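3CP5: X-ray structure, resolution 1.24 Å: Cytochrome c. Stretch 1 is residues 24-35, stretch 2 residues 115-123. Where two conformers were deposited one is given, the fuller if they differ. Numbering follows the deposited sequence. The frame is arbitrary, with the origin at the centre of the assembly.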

# COMPACT_ATOMS: atom_id res chain seq x y z
N SER A 24 -4.76 0.61 13.44
CA SER A 24 -4.73 1.63 14.48
C SER A 24 -3.81 2.76 14.07
O SER A 24 -2.64 2.50 13.82
CB SER A 24 -4.23 1.02 15.80
OG SER A 24 -4.23 1.98 16.84
N LEU A 25 -4.26 3.99 14.01
CA LEU A 25 -3.38 5.11 13.62
C LEU A 25 -3.27 6.09 14.77
O LEU A 25 -4.30 6.23 15.45
CB LEU A 25 -4.03 5.75 12.35
CG LEU A 25 -3.57 5.12 11.05
CD1 LEU A 25 -3.88 3.67 10.91
CD2 LEU A 25 -3.90 5.84 9.76
N GLY A 26 -2.17 6.76 15.13
CA GLY A 26 -2.28 7.68 16.29
C GLY A 26 -2.79 9.05 15.89
O GLY A 26 -3.16 9.17 14.71
N GLU A 27 -2.84 10.14 16.67
CA GLU A 27 -3.36 11.40 16.07
C GLU A 27 -2.38 12.00 15.08
O GLU A 27 -2.61 12.76 14.13
CB GLU A 27 -3.65 12.57 17.01
CG GLU A 27 -3.77 13.95 16.38
CD GLU A 27 -4.84 14.19 15.33
OE1 GLU A 27 -4.65 13.95 14.11
OE2 GLU A 27 -5.94 14.66 15.72
N GLN A 28 -1.14 11.65 15.33
CA GLN A 28 -0.17 12.14 14.39
C GLN A 28 0.70 10.98 13.95
O GLN A 28 0.74 9.94 14.59
CB GLN A 28 0.70 13.21 14.96
CG GLN A 28 1.05 13.15 16.41
CD GLN A 28 0.92 14.55 16.97
OE1 GLN A 28 0.36 14.77 18.03
NE2 GLN A 28 1.48 15.48 16.21
N ILE A 29 1.36 11.26 12.85
CA ILE A 29 2.34 10.31 12.38
C ILE A 29 3.42 10.05 13.43
O ILE A 29 3.90 10.99 14.04
CB ILE A 29 2.95 10.83 11.08
CG1 ILE A 29 1.90 10.72 9.96
CG2 ILE A 29 4.23 10.12 10.68
CD1 ILE A 29 2.13 11.66 8.84
N ASP A 30 3.76 8.77 13.61
CA ASP A 30 4.87 8.33 14.47
C ASP A 30 6.11 8.40 13.61
O ASP A 30 6.37 7.64 12.69
CB ASP A 30 4.56 6.93 14.96
CG ASP A 30 5.62 6.29 15.77
OD1 ASP A 30 6.81 6.62 15.63
OD2 ASP A 30 5.30 5.36 16.57
N ALA A 31 6.96 9.39 13.83
CA ALA A 31 8.06 9.69 12.91
C ALA A 31 9.06 8.55 12.84
O ALA A 31 9.61 8.24 11.77
CB ALA A 31 8.71 11.01 13.31
N ALA A 32 9.34 7.87 13.95
CA ALA A 32 10.27 6.74 13.89
C ALA A 32 9.67 5.60 13.07
O ALA A 32 10.38 4.88 12.32
CB ALA A 32 10.60 6.21 15.26
N LEU A 33 8.36 5.37 13.13
CA LEU A 33 7.70 4.32 12.35
C LEU A 33 7.69 4.65 10.88
O LEU A 33 8.03 3.83 10.03
CB LEU A 33 6.28 4.15 12.84
CG LEU A 33 5.47 3.02 12.20
CD1 LEU A 33 6.08 1.64 12.36
CD2 LEU A 33 4.06 3.11 12.73
N ALA A 34 7.52 5.94 10.57
CA ALA A 34 7.62 6.41 9.19
C ALA A 34 9.03 6.27 8.61
O ALA A 34 9.19 5.93 7.45
CB ALA A 34 7.16 7.86 9.08
N GLN A 35 10.07 6.50 9.41
CA GLN A 35 11.44 6.32 8.96
C GLN A 35 11.71 4.85 8.68
O GLN A 35 12.34 4.53 7.68
CB GLN A 35 12.44 6.87 10.01
CG GLN A 35 13.91 6.76 9.60
CD GLN A 35 14.04 7.35 8.18
OE1 GLN A 35 13.91 8.57 8.01
NE2 GLN A 35 14.25 6.48 7.20
N GLU A 115 2.73 4.00 7.32
CA GLU A 115 3.11 5.20 8.03
C GLU A 115 3.97 6.13 7.16
O GLU A 115 3.76 7.37 7.13
CB GLU A 115 3.81 4.92 9.36
CG GLU A 115 3.67 6.07 10.31
CD GLU A 115 2.36 6.21 11.03
OE1 GLU A 115 2.35 6.88 12.09
OE2 GLU A 115 1.35 5.64 10.57
N TYR A 116 4.92 5.56 6.44
CA TYR A 116 5.70 6.31 5.47
C TYR A 116 4.83 6.92 4.38
O TYR A 116 4.97 8.10 4.02
CB TYR A 116 6.79 5.42 4.87
CG TYR A 116 7.54 6.07 3.71
CD1 TYR A 116 8.33 7.18 3.91
CD2 TYR A 116 7.48 5.58 2.43
CE1 TYR A 116 9.03 7.77 2.85
CE2 TYR A 116 8.16 6.14 1.38
CZ TYR A 116 8.94 7.25 1.58
OH TYR A 116 9.61 7.84 0.56
N LEU A 117 3.89 6.17 3.85
CA LEU A 117 2.95 6.67 2.85
C LEU A 117 2.08 7.81 3.37
O LEU A 117 1.81 8.78 2.68
CB LEU A 117 2.15 5.54 2.22
CG LEU A 117 2.94 4.53 1.40
CD1 LEU A 117 2.07 3.32 1.07
CD2 LEU A 117 3.44 5.14 0.11
N ARG A 118 1.64 7.79 4.63
CA ARG A 118 0.94 8.91 5.27
C ARG A 118 1.85 10.13 5.32
O ARG A 118 1.43 11.26 5.06
CB ARG A 118 0.48 8.53 6.68
CG ARG A 118 -0.55 7.40 6.72
CD ARG A 118 -0.90 7.00 8.16
NE ARG A 118 -1.62 8.03 8.91
CZ ARG A 118 -1.54 8.38 10.17
NH1 ARG A 118 -0.70 7.84 11.04
NH2 ARG A 118 -2.30 9.33 10.67
N GLN A 119 3.13 9.93 5.61
CA GLN A 119 4.07 11.01 5.68
C GLN A 119 4.35 11.67 4.34
O GLN A 119 4.37 12.91 4.24
CB GLN A 119 5.41 10.53 6.28
CG GLN A 119 6.42 11.68 6.49
CD GLN A 119 5.95 12.67 7.51
OE1 GLN A 119 5.75 12.32 8.68
NE2 GLN A 119 5.79 13.92 7.12
N VAL A 120 4.58 10.91 3.29
CA VAL A 120 4.85 11.52 2.01
C VAL A 120 3.64 12.25 1.45
O VAL A 120 3.83 13.23 0.73
CB VAL A 120 5.42 10.52 0.98
CG1 VAL A 120 6.72 9.88 1.47
CG2 VAL A 120 4.46 9.41 0.64
N ALA A 121 2.42 11.84 1.80
CA ALA A 121 1.22 12.58 1.41
C ALA A 121 1.20 13.94 2.09
O ALA A 121 0.76 14.89 1.50
CB ALA A 121 -0.05 11.78 1.75
N GLU A 122 1.74 14.07 3.29
CA GLU A 122 1.88 15.38 3.96
C GLU A 122 3.00 16.25 3.40
O GLU A 122 2.90 17.49 3.36
CB GLU A 122 2.14 15.19 5.45
CG GLU A 122 1.04 14.55 6.25
CD GLU A 122 -0.23 15.36 6.39
OE1 GLU A 122 -0.82 15.80 5.37
OE2 GLU A 122 -0.69 15.57 7.52
N ASN A 123 4.09 15.62 2.96
CA ASN A 123 5.29 16.31 2.52
C ASN A 123 5.03 17.13 1.27
O ASN A 123 5.61 18.16 1.04
CB ASN A 123 6.40 15.27 2.30
CG ASN A 123 7.03 14.71 3.55
OD1 ASN A 123 6.80 15.19 4.67
ND2 ASN A 123 7.83 13.67 3.36
O HOH W 1 0.45 5.81 13.76

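A buried carboxylate must have its charge answered, and in this contact from cytochrome c a single glutamate, Glu115, is answered by the backbone N of Asp30, a water and an arginine of its own helix. Its OE1 accepts the one direct hydrogen bond between the two stretches, from the backbone N of Asp30, at 2.8 Å and with a nearly linear N-H...O angle of 175°. Glu115 OE1 also accepts a hydrogen bond from water 1, whose O is 2.7 Å away, and that water in turn accepts from Gly26 N at 3.1 Å. The loop is thus tied to one carboxylate oxygen twice, once directly and once through solvent.

The second oxygen works within the helix. Arg118 NH1 donates to Glu115 OE2 at 3.0 Å in a salt bridge, a pairing favoured by the three-residue spacing, which brings both side chains to the same side of the helix; OE2 is also bonded elsewhere in the structure. The planar guanidinium also offers two faces for packing. Leu25 CD2 lies over one face, 3.3 Å from Arg118 NE, and Ile29 CG1 lies over the opposite face, 4.0 Å from Arg118 NH1. The arrangement illustrates how an arginine can keep a polar bond in its plane while its faces accept aliphatic neighbours.

Ile29 has the largest covered area of any residue here. Its CD1 reaches the helix backbone, 3.8 Å from Arg118 C, and also comes within 4.0 Å of Glu122 CG, while its CG2 rests 3.3 Å from Gln119 OE1. The last pair is a van der Waals contact; the Gln119 side chain bonds instead within its own helix, NE2 donating to Asn123 OD1 at 2.9 Å.

At the end of the loop, Asp30 caps the helix that begins at Ala31: its OD1 accepts from Leu33 N at 3.2 Å. Asp30 thus caps one helix with its side chain while its backbone N bonds to the other.

The helix segments 31-35 and 115-123 cross at -102°, close to perpendicular, with their axes 8.2 Å apart at closest approach. Such proximity suits small residues, and Ala34 occupies the tight spot: its CA is 4.2 Å from Tyr116 CA, its O is 3.6 Å from Tyr116 CB, and its CB is 4.2 Å from Gln119 CB. Leu33 adds a nonpolar contact, CG to Glu115 CB at 3.8 Å, so the CB and CG of Glu115 pack against Leu33 and Ala34 of helix 31-35 while its OE1 serves the loop.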